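Local coordinates for calcium-regulated actin-bundling protein (Dictyostelium discoideum, PDB 4X3N), which binds and bundles actin filaments under calcium regulation and may contribute to the structure and reorganization of filopodia and pseudopodia during cell movement, at residues Pro41-Ala46 with Val67-Ile72; Leu94-Ala99 with Gln137-Lys142; Tyr101-Leu106 with Leu154-Tyr159; Asn117-Thr120 with Ser125-Gln128. All blocks are in the same frame, centred on the assembly; numbering follows the deposited sequence.

Contact 1 (Pro41-Ala46 with Val67-Ile72); sequences PFSQQA and VGWETI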
# COMPACT_ATOMS: atom_id res chain seq x y z
N PRO A 41 -10.71 -9.82 11.57
CA PRO A 41 -9.54 -10.65 11.77
C PRO A 41 -9.76 -12.05 11.16
O PRO A 41 -10.89 -12.55 11.11
CB PRO A 41 -9.41 -10.73 13.28
CG PRO A 41 -10.00 -9.42 13.78
CD PRO A 41 -11.16 -9.17 12.83
N PHE A 42 -8.68 -12.66 10.71
CA PHE A 42 -8.76 -13.95 10.02
C PHE A 42 -9.62 -14.97 10.79
O PHE A 42 -10.41 -15.72 10.16
CB PHE A 42 -7.39 -14.61 9.73
CG PHE A 42 -6.37 -13.78 8.96
CD1 PHE A 42 -6.61 -13.32 7.68
CD2 PHE A 42 -5.11 -13.49 9.53
CE1 PHE A 42 -5.64 -12.59 7.00
CE2 PHE A 42 -4.14 -12.77 8.85
CZ PHE A 42 -4.42 -12.33 7.56
N SER A 43 -9.46 -15.04 12.12
CA SER A 43 -10.11 -16.06 12.95
C SER A 43 -11.63 -15.87 12.89
O SER A 43 -12.37 -16.83 12.83
CB SER A 43 -9.59 -16.00 14.37
OG SER A 43 -9.78 -14.68 14.91
N GLN A 44 -12.08 -14.64 12.88
CA GLN A 44 -13.48 -14.37 12.75
C GLN A 44 -14.02 -14.67 11.36
O GLN A 44 -15.19 -15.04 11.19
CB GLN A 44 -13.75 -12.93 13.13
CG GLN A 44 -13.63 -12.71 14.65
CD GLN A 44 -13.83 -11.24 14.98
OE1 GLN A 44 -14.85 -10.64 14.64
NE2 GLN A 44 -12.85 -10.66 15.61
N GLN A 45 -13.21 -14.46 10.37
CA GLN A 45 -13.58 -14.85 9.00
C GLN A 45 -13.79 -16.36 8.97
O GLN A 45 -14.75 -16.89 8.32
CB GLN A 45 -12.46 -14.49 8.04
CG GLN A 45 -12.22 -13.02 7.75
CD GLN A 45 -11.00 -12.77 6.91
OE1 GLN A 45 -10.69 -13.52 5.93
NE2 GLN A 45 -10.29 -11.69 7.24
N ALA A 46 -12.85 -17.06 9.58
CA ALA A 46 -12.87 -18.51 9.70
C ALA A 46 -14.14 -19.02 10.40
O ALA A 46 -14.82 -19.94 9.93
CB ALA A 46 -11.66 -18.99 10.47
N VAL A 67 -3.53 -25.51 10.04
CA VAL A 67 -2.71 -25.30 8.86
C VAL A 67 -3.12 -24.08 8.08
O VAL A 67 -2.27 -23.27 7.74
CB VAL A 67 -2.80 -26.50 7.89
CG1 VAL A 67 -1.83 -26.35 6.72
CG2 VAL A 67 -2.54 -27.82 8.61
N GLY A 68 -4.40 -23.94 7.74
CA GLY A 68 -4.83 -22.76 6.97
C GLY A 68 -4.60 -21.46 7.71
O GLY A 68 -3.87 -20.54 7.25
N TRP A 69 -5.15 -21.39 8.92
CA TRP A 69 -5.00 -20.19 9.74
C TRP A 69 -3.56 -19.85 10.08
O TRP A 69 -3.14 -18.66 9.99
CB TRP A 69 -5.84 -20.33 10.98
CG TRP A 69 -5.99 -19.14 11.83
CD1 TRP A 69 -6.23 -17.90 11.42
CD2 TRP A 69 -5.99 -19.10 13.28
NE1 TRP A 69 -6.40 -17.06 12.53
CE2 TRP A 69 -6.20 -17.79 13.66
CE3 TRP A 69 -5.78 -20.05 14.28
CZ2 TRP A 69 -6.22 -17.39 15.01
CZ3 TRP A 69 -5.82 -19.65 15.62
CH2 TRP A 69 -6.04 -18.35 15.97
N GLU A 70 -2.80 -20.85 10.53
CA GLU A 70 -1.43 -20.62 10.94
C GLU A 70 -0.67 -20.09 9.81
O GLU A 70 0.14 -19.19 9.99
CB GLU A 70 -0.72 -21.87 11.43
CG GLU A 70 -1.16 -22.23 12.86
CD GLU A 70 -0.87 -21.09 13.86
OE1 GLU A 70 0.25 -20.56 13.79
OE2 GLU A 70 -1.76 -20.73 14.70
N THR A 71 -0.90 -20.64 8.62
CA THR A 71 -0.08 -20.24 7.52
C THR A 71 -0.37 -18.79 7.06
O THR A 71 0.55 -18.09 6.68
CB THR A 71 -0.15 -21.25 6.36
OG1 THR A 71 0.11 -22.54 6.90
CG2 THR A 71 0.87 -20.93 5.31
N ILE A 72 -1.63 -18.35 7.11
CA ILE A 72 -1.98 -17.04 6.62
C ILE A 72 -1.49 -16.06 7.61
O ILE A 72 -0.99 -14.97 7.23
CB ILE A 72 -3.49 -16.87 6.23
CG1 ILE A 72 -3.71 -15.69 5.28
CG2 ILE A 72 -4.38 -16.72 7.44
CD1 ILE A 72 -5.08 -15.62 4.55

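Contact 2 (Leu94-Ala99 with Gln137-Lys142); sequences LDFDIA and QELREK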
# COMPACT_ATOMS: atom_id res chain seq x y z
N LEU A 94 -4.27 -10.13 2.37
CA LEU A 94 -2.95 -10.12 1.80
C LEU A 94 -2.98 -9.53 0.36
O LEU A 94 -3.90 -9.82 -0.44
CB LEU A 94 -2.40 -11.54 1.69
CG LEU A 94 -2.55 -12.51 2.89
CD1 LEU A 94 -1.92 -13.87 2.52
CD2 LEU A 94 -1.89 -11.91 4.13
N ASP A 95 -1.94 -8.77 -0.01
CA ASP A 95 -1.83 -8.36 -1.40
C ASP A 95 -1.45 -9.62 -2.19
O ASP A 95 -1.14 -10.66 -1.57
CB ASP A 95 -0.91 -7.16 -1.56
CG ASP A 95 0.60 -7.44 -1.44
OD1 ASP A 95 1.14 -8.57 -1.68
OD2 ASP A 95 1.31 -6.40 -1.17
N PHE A 96 -1.40 -9.52 -3.50
CA PHE A 96 -1.15 -10.71 -4.30
C PHE A 96 0.28 -11.31 -4.16
O PHE A 96 0.50 -12.56 -4.27
CB PHE A 96 -1.46 -10.42 -5.79
CG PHE A 96 -2.93 -10.36 -6.15
CD1 PHE A 96 -3.93 -10.49 -5.23
CD2 PHE A 96 -3.27 -10.10 -7.47
CE1 PHE A 96 -5.24 -10.38 -5.61
CE2 PHE A 96 -4.58 -10.01 -7.86
CZ PHE A 96 -5.58 -10.16 -6.93
N ASP A 97 1.27 -10.47 -3.88
CA ASP A 97 2.60 -11.02 -3.71
C ASP A 97 2.66 -11.79 -2.38
O ASP A 97 3.22 -12.90 -2.34
CB ASP A 97 3.68 -9.95 -3.77
CG ASP A 97 3.90 -9.44 -5.19
OD1 ASP A 97 3.82 -10.22 -6.15
OD2 ASP A 97 4.16 -8.26 -5.31
N ILE A 98 2.12 -11.20 -1.31
CA ILE A 98 2.10 -11.89 -0.06
C ILE A 98 1.19 -13.18 -0.10
O ILE A 98 1.55 -14.20 0.47
CB ILE A 98 1.68 -10.96 1.07
CG1 ILE A 98 2.58 -9.73 1.16
CG2 ILE A 98 1.74 -11.71 2.37
CD1 ILE A 98 4.08 -10.01 1.30
N ALA A 99 0.03 -13.11 -0.77
CA ALA A 99 -0.81 -14.28 -1.03
C ALA A 99 -0.07 -15.40 -1.68
O ALA A 99 -0.20 -16.59 -1.31
CB ALA A 99 -2.04 -13.92 -1.86
N GLN A 137 -2.94 -15.31 -11.73
CA GLN A 137 -4.09 -15.45 -12.61
C GLN A 137 -5.29 -16.13 -11.91
O GLN A 137 -6.45 -15.72 -12.12
CB GLN A 137 -3.67 -16.28 -13.81
CG GLN A 137 -4.71 -16.41 -14.93
CD GLN A 137 -4.22 -17.39 -16.03
OE1 GLN A 137 -3.01 -17.64 -16.21
NE2 GLN A 137 -5.17 -17.96 -16.75
N GLU A 138 -5.03 -17.10 -11.05
CA GLU A 138 -6.16 -17.68 -10.30
C GLU A 138 -6.67 -16.67 -9.25
O GLU A 138 -7.83 -16.61 -8.99
CB GLU A 138 -5.75 -18.95 -9.60
CG GLU A 138 -6.89 -19.69 -8.92
CD GLU A 138 -6.51 -21.13 -8.63
OE1 GLU A 138 -6.91 -21.98 -9.45
OE2 GLU A 138 -5.79 -21.38 -7.65
N LEU A 139 -5.79 -15.93 -8.62
CA LEU A 139 -6.24 -14.95 -7.60
C LEU A 139 -7.20 -13.97 -8.23
O LEU A 139 -8.25 -13.68 -7.71
CB LEU A 139 -5.02 -14.18 -7.01
CG LEU A 139 -3.98 -15.01 -6.27
CD1 LEU A 139 -2.99 -14.11 -5.56
CD2 LEU A 139 -4.59 -15.97 -5.26
N ARG A 140 -6.78 -13.45 -9.37
CA ARG A 140 -7.45 -12.46 -10.16
C ARG A 140 -8.75 -12.96 -10.81
O ARG A 140 -9.73 -12.25 -10.82
CB ARG A 140 -6.47 -12.08 -11.28
CG ARG A 140 -6.79 -10.90 -12.09
CD ARG A 140 -5.61 -10.66 -13.01
NE ARG A 140 -4.51 -10.02 -12.27
CZ ARG A 140 -3.25 -10.43 -12.31
NH1 ARG A 140 -2.89 -11.46 -13.09
NH2 ARG A 140 -2.35 -9.73 -11.61
N GLU A 141 -8.74 -14.19 -11.32
CA GLU A 141 -9.91 -14.76 -11.96
C GLU A 141 -10.91 -15.36 -10.98
O GLU A 141 -12.10 -15.30 -11.21
CB GLU A 141 -9.48 -15.88 -12.92
CG GLU A 141 -8.97 -15.29 -14.23
CD GLU A 141 -8.52 -16.34 -15.23
OE1 GLU A 141 -7.71 -15.99 -16.11
OE2 GLU A 141 -8.95 -17.49 -15.11
N LYS A 142 -10.44 -15.95 -9.90
CA LYS A 142 -11.28 -16.74 -9.06
C LYS A 142 -11.29 -16.35 -7.61
O LYS A 142 -12.33 -16.37 -7.04
CB LYS A 142 -10.77 -18.14 -9.06
CG LYS A 142 -10.68 -18.73 -10.46
CD LYS A 142 -12.09 -19.00 -10.96
CE LYS A 142 -12.12 -19.78 -12.26
NZ LYS A 142 -11.18 -20.93 -12.18

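Contact 3 (Tyr101-Leu106 with Leu154-Tyr159); sequences YFYEQL and LEYLLY. With CA (calcium ion), chain D.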
# COMPACT_ATOMS: atom_id res chain seq x y z
N TYR A 101 3.13 -16.03 -1.41
CA TYR A 101 3.96 -16.67 -0.41
C TYR A 101 3.08 -17.56 0.50
O TYR A 101 3.51 -18.63 0.96
CB TYR A 101 4.70 -15.64 0.50
CG TYR A 101 5.82 -14.77 -0.09
CD1 TYR A 101 6.78 -15.28 -0.95
CD2 TYR A 101 6.01 -13.46 0.35
CE1 TYR A 101 7.85 -14.49 -1.44
CE2 TYR A 101 7.08 -12.67 -0.09
CZ TYR A 101 8.01 -13.18 -0.99
OH TYR A 101 9.07 -12.38 -1.46
N PHE A 102 1.87 -17.11 0.82
CA PHE A 102 0.91 -17.91 1.58
C PHE A 102 0.64 -19.24 0.90
O PHE A 102 0.84 -20.30 1.49
CB PHE A 102 -0.37 -17.10 1.84
CG PHE A 102 -1.57 -17.91 2.23
CD1 PHE A 102 -1.61 -18.55 3.41
CD2 PHE A 102 -2.68 -17.95 1.41
CE1 PHE A 102 -2.72 -19.28 3.78
CE2 PHE A 102 -3.80 -18.70 1.74
CZ PHE A 102 -3.83 -19.36 2.94
N TYR A 103 0.25 -19.21 -0.34
CA TYR A 103 -0.13 -20.45 -0.98
C TYR A 103 1.08 -21.36 -1.17
O TYR A 103 0.96 -22.58 -1.10
CB TYR A 103 -0.74 -20.15 -2.34
CG TYR A 103 -2.20 -19.88 -2.32
CD1 TYR A 103 -3.12 -20.92 -2.32
CD2 TYR A 103 -2.65 -18.56 -2.29
CE1 TYR A 103 -4.48 -20.65 -2.29
CE2 TYR A 103 -3.97 -18.28 -2.26
CZ TYR A 103 -4.90 -19.31 -2.25
OH TYR A 103 -6.21 -18.97 -2.24
N GLU A 104 2.23 -20.76 -1.45
CA GLU A 104 3.46 -21.53 -1.57
C GLU A 104 3.85 -22.20 -0.31
O GLU A 104 4.21 -23.34 -0.33
CB GLU A 104 4.60 -20.70 -2.11
CG GLU A 104 4.35 -20.45 -3.59
CD GLU A 104 5.51 -19.76 -4.27
OE1 GLU A 104 6.43 -19.25 -3.54
OE2 GLU A 104 5.43 -19.67 -5.52
N GLN A 105 3.71 -21.52 0.81
CA GLN A 105 3.97 -22.12 2.09
C GLN A 105 2.97 -23.24 2.40
O GLN A 105 3.39 -24.27 2.91
CB GLN A 105 4.06 -21.06 3.19
CG GLN A 105 4.29 -21.58 4.59
CD GLN A 105 5.47 -22.56 4.72
OE1 GLN A 105 6.51 -22.43 4.05
NE2 GLN A 105 5.30 -23.55 5.60
N LEU A 106 1.70 -23.09 2.03
CA LEU A 106 0.72 -24.12 2.21
C LEU A 106 1.09 -25.41 1.51
O LEU A 106 0.95 -26.50 2.07
CB LEU A 106 -0.62 -23.72 1.62
CG LEU A 106 -1.62 -22.97 2.49
CD1 LEU A 106 -2.89 -22.73 1.70
CD2 LEU A 106 -1.90 -23.65 3.85
N LEU A 154 -11.23 -15.63 4.25
CA LEU A 154 -12.54 -15.98 3.72
C LEU A 154 -12.46 -16.37 2.24
O LEU A 154 -13.03 -17.35 1.85
CB LEU A 154 -13.58 -14.88 3.83
CG LEU A 154 -15.01 -15.18 3.34
CD1 LEU A 154 -15.74 -16.26 4.14
CD2 LEU A 154 -15.83 -13.92 3.37
N GLU A 155 -11.79 -15.56 1.46
CA GLU A 155 -11.70 -15.79 0.01
C GLU A 155 -10.91 -17.06 -0.28
O GLU A 155 -11.31 -17.85 -1.11
CB GLU A 155 -11.13 -14.56 -0.68
CG GLU A 155 -12.15 -13.45 -0.79
CD GLU A 155 -11.51 -12.16 -1.20
OE1 GLU A 155 -10.64 -11.69 -0.46
OE2 GLU A 155 -11.87 -11.64 -2.28
N TYR A 156 -9.80 -17.26 0.43
CA TYR A 156 -9.06 -18.53 0.35
C TYR A 156 -9.97 -19.73 0.66
O TYR A 156 -9.96 -20.75 -0.05
CB TYR A 156 -7.82 -18.52 1.28
CG TYR A 156 -7.42 -19.92 1.71
CD1 TYR A 156 -6.70 -20.75 0.85
CD2 TYR A 156 -7.70 -20.39 2.98
CE1 TYR A 156 -6.30 -22.04 1.25
CE2 TYR A 156 -7.36 -21.67 3.38
CZ TYR A 156 -6.67 -22.51 2.50
OH TYR A 156 -6.29 -23.81 2.90
N LEU A 157 -10.75 -19.63 1.72
CA LEU A 157 -11.63 -20.71 2.12
C LEU A 157 -12.71 -21.08 1.14
O LEU A 157 -12.93 -22.25 0.84
CB LEU A 157 -12.28 -20.43 3.46
CG LEU A 157 -11.26 -20.45 4.58
CD1 LEU A 157 -11.87 -19.89 5.87
CD2 LEU A 157 -10.75 -21.88 4.93
N LEU A 158 -13.36 -20.07 0.59
CA LEU A 158 -14.41 -20.29 -0.34
C LEU A 158 -13.93 -20.98 -1.60
O LEU A 158 -14.65 -21.83 -2.17
CB LEU A 158 -15.01 -18.97 -0.72
CG LEU A 158 -16.27 -18.44 -0.00
CD1 LEU A 158 -16.94 -19.27 1.05
CD2 LEU A 158 -16.14 -17.00 0.34
N TYR A 159 -12.74 -20.59 -2.06
CA TYR A 159 -12.19 -21.16 -3.26
C TYR A 159 -11.62 -22.55 -2.97
O TYR A 159 -11.84 -23.45 -3.75
CB TYR A 159 -11.17 -20.24 -3.96
CG TYR A 159 -10.78 -20.79 -5.33
CD1 TYR A 159 -11.69 -20.79 -6.39
CD2 TYR A 159 -9.52 -21.36 -5.53
CE1 TYR A 159 -11.35 -21.32 -7.62
CE2 TYR A 159 -9.18 -21.91 -6.74
CZ TYR A 159 -10.09 -21.88 -7.77
OH TYR A 159 -9.73 -22.40 -8.96
CA CA D . -10.41 -9.59 -2.07
O HOH W 1 -8.02 -20.95 -2.16
O HOH W 2 -10.85 -8.75 0.12

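Contact 4 (Asn117-Thr120 with Ser125-Gln128); sequences NYAT and SQPQ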
# COMPACT_ATOMS: atom_id res chain seq x y z
N ASN A 117 0.14 -36.96 7.45
CA ASN A 117 -1.11 -37.15 8.17
C ASN A 117 -2.17 -36.13 7.72
O ASN A 117 -3.27 -36.48 7.29
CB ASN A 117 -0.87 -37.03 9.70
CG ASN A 117 -2.14 -36.70 10.48
OD1 ASN A 117 -3.10 -37.47 10.50
ND2 ASN A 117 -2.13 -35.54 11.13
N TYR A 118 -1.80 -34.87 7.82
CA TYR A 118 -2.64 -33.81 7.28
C TYR A 118 -3.05 -34.07 5.83
O TYR A 118 -4.21 -33.87 5.45
CB TYR A 118 -1.92 -32.51 7.41
CG TYR A 118 -1.90 -31.95 8.83
CD1 TYR A 118 -3.06 -31.46 9.42
CD2 TYR A 118 -0.72 -31.86 9.57
CE1 TYR A 118 -3.04 -30.93 10.70
CE2 TYR A 118 -0.70 -31.31 10.84
CZ TYR A 118 -1.87 -30.85 11.39
OH TYR A 118 -1.91 -30.32 12.64
N ALA A 119 -2.15 -34.58 5.01
CA ALA A 119 -2.47 -34.74 3.58
C ALA A 119 -3.41 -35.90 3.25
O ALA A 119 -4.29 -35.80 2.38
CB ALA A 119 -1.18 -34.83 2.79
N THR A 120 -3.24 -37.01 3.95
CA THR A 120 -4.13 -38.16 3.80
C THR A 120 -5.45 -37.94 4.57
O THR A 120 -6.50 -38.38 4.14
CB THR A 120 -3.42 -39.47 4.34
OG1 THR A 120 -2.65 -39.17 5.51
CG2 THR A 120 -2.42 -39.99 3.34
N SER A 125 -9.02 -30.44 1.60
CA SER A 125 -8.31 -29.27 1.97
C SER A 125 -6.99 -29.06 1.28
O SER A 125 -6.37 -28.08 1.54
CB SER A 125 -8.06 -29.30 3.47
OG SER A 125 -9.24 -29.15 4.18
N GLN A 126 -6.51 -29.99 0.44
CA GLN A 126 -5.16 -29.88 -0.03
C GLN A 126 -5.08 -28.76 -1.04
O GLN A 126 -5.91 -28.70 -1.92
CB GLN A 126 -4.67 -31.18 -0.73
CG GLN A 126 -4.44 -32.33 0.26
CD GLN A 126 -3.76 -31.89 1.53
OE1 GLN A 126 -2.55 -31.64 1.57
NE2 GLN A 126 -4.54 -31.85 2.62
N PRO A 127 -4.06 -27.91 -0.95
CA PRO A 127 -3.86 -26.86 -1.96
C PRO A 127 -3.31 -27.45 -3.26
O PRO A 127 -3.04 -28.63 -3.30
CB PRO A 127 -2.82 -25.96 -1.35
CG PRO A 127 -2.07 -26.85 -0.39
CD PRO A 127 -3.01 -27.90 0.09
N GLN A 128 -3.16 -26.62 -4.27
CA GLN A 128 -2.62 -27.04 -5.56
C GLN A 128 -1.40 -26.22 -5.87
O GLN A 128 -1.39 -24.99 -5.73
CB GLN A 128 -3.70 -26.89 -6.64
CG GLN A 128 -3.19 -26.95 -8.08
CD GLN A 128 -4.28 -26.55 -9.09
OE1 GLN A 128 -5.06 -25.59 -8.88
NE2 GLN A 128 -4.34 -27.30 -10.19

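Contact 1 (Pro41-Ala46 with Val67-Ile72)
F42 and I72 make the tight half of this helix-helix contact. The methyl CG2 of I72 sits over the centre of one face of the phenyl ring, 3.9 Å from the F42 ring centroid and 13° off the ring normal, a well-centred CH-pi contact. The other branch of the isoleucine, with CG1 anti to its backbone N (chi1 -160°), runs along the ring, where I72 CD1 lies 3.9 Å from F42 CE1. Both residues are buried, and the aromatic face is matched by a branched aliphatic chain.

The looser half shows how an amphipathic interface grades toward solvent. W69 and S43, both partly exposed, form the solvent side, and here no ring face is used: the indole presents its edge to F42 CB, which is 3.9 Å from W69 NE1, and S43 CB comes obliquely to within 3.7 Å of W69 CZ2. Their polar ends turn to a shared third party, since W69 NE1 and S43 OG each bond a different carboxylate oxygen of E90.

Helices 42-57 and 61-79 run nearly antiparallel here, at 156°, with local axes 10.8 Å apart, a spacing that these large side chains bridge. W278 of helix 273-290 packs against W69 and S43, F153 of helix 153-160 touches F42 and I72, and F102 of helix 96-111 lies against I72.

Contact 2 (Leu94-Ala99 with Gln137-Lys142)
D95 OD1, one residue ahead of the F96 ring that meets L139, accepts the backbone N-H of I98 at 2.8 Å, almost straight at 174° and nearly along its own C-O axis. This is a classic N-cap: D95 satisfies an amide in the first turn of helix 96-111, fixing the point from which F96 projects.

The F96 ring is carried toward helix 132-143 with CG anti to the carbonyl carbon (chi1 -75°). There L139 slides past it in the opposite direction. L139 CB stands over the centre of one ring face, 4.0 Å from the F96 centroid, while L139 CD1 reaches back to F96 CD1 at 3.8 Å. The same methyl also touches A99, 3.8 Å from A99 CB, so one leucine methyl meets both F96 and A99, about one turn apart on the same side of the helix.

R140 marks the outer margin. Its NH2 lies at the edge of the phenyl ring, 4.3 Å from F96 CD2, and its charge is answered by D97 of the second subunit; the equivalent salt bridge joins D97 of this chain to R140 of the third subunit. A packing contact inside one chain is thus bordered by charges that link copies in the crystal assembly.

Strand 93-95 pairs antiparallel with strand 150-152, whose V151 touches A99 and L139; F96 touches D144 of the calcium site, and L139 rests on Y103 of helix 96-111.

Contact 3 (Tyr101-Leu106 with Leu154-Tyr159)
F102, Y103 and L106 close on the single ring of Y156. F102 drives its edge into one face of that ring in a T-shaped pair, planes at 83° and centroids 5.1 Å apart, with F102 CZ over the centre of the tyrosine ring. Y156 in turn directs its own edge at the face of Y103, an offset edge-to-face pair with the planes at 68°; Y103 OH lies near the plane of the Y156 ring, 3.6 Å from Y156 CD1. L106 and Y156 approach from opposite directions, L106 CD1 3.5 Å from Y156 CE1. With CG anti to the backbone N (chi1 154°), Y156 spans the gap between helix axes 13.1 Å apart. A leucine in its place would probably leave the edge of F102 without its aromatic face, take the ring edge from Y103 and open a gap between the two helices.

One residue earlier, E155 is the last ligand of the EF-hand loop, in the helix that leaves it. It grips the calcium ion with both carboxylate oxygens, OE1 at 2.7 Å and OE2 at 2.5 Å, alongside D144, N146, D148 and the carbonyl of R150, as the bidentate glutamate expected at the end of such a loop.

Further out, a water bridges the helices, 2.7 Å from Y103 OH and donating to Y156 O at 2.9 Å. S152 OG bonds E155 OE1. A75 of helix 61-79 backs F102, and V143 of helix 132-143 backs Y103.

Contact 4 (Asn117-Thr120 with Ser125-Gln128)
A short helix followed at once by a returning loop forms the connection here: helix 116-121 ends, the chain turns within a few residues, and Q126 in the loop leading to helix 132-143 folds its side chain back onto A119.

The glutamine does the reaching. With CG beside the backbone N (chi1 -72°), the chain bends at chi2 (-41°), which brings the amide round to the helix. The amide is laid with its face to the helix backbone: A119 CA lies over that face, with Q126 CD, OE1 and NE2 all about 3.7 Å from it, and Q126 OE1 is also 3.7 Å from A119 CB. The NE2 end lies 3.5 Å from Y118 O, a long approach, while its clear hydrogen bond goes to the carbonyl of Y122 in the turn itself. One nitrogen thereby ties the loop to Y122 and would hold the amide's rotation over A119.

An alanine in place of Q126 would probably leave the Y122 carbonyl without this donor and uncover the A119 side of the helix.

The loop has further anchors: P127 packs on L106, C107 and C110 of helix 96-111, S125 OG bonds both E60 OE1 and Y161 OH, and the backbone carbonyl of Q126 accepts from the side-chain amide of Q160. On the other segment, Y118 touches S66 of helix 61-79, and N117 ND2 stands 4.2 Å above the plane of the Y118 ring, over its centre.

Overall arrangement
Contact 3 lies between the others, its centre about 9 Å from that of contact 2, 10 Å from contact 1 and 13 Å from contact 4, whereas contacts 2 and 4 are about 21 Å apart. Contact 1 closes first along the chain. Contacts 2 and 3 then interlock, both starting from helix 96-111 and alternating their segments, and contact 4 is nested within the loops they close. I72 touches L94, V67 packs on Y118, Q45 OE1 meets L154 N, and E138 OE1 meets Y159 OH, so the helices form one continuous packed body that carries the calcium-binding loop.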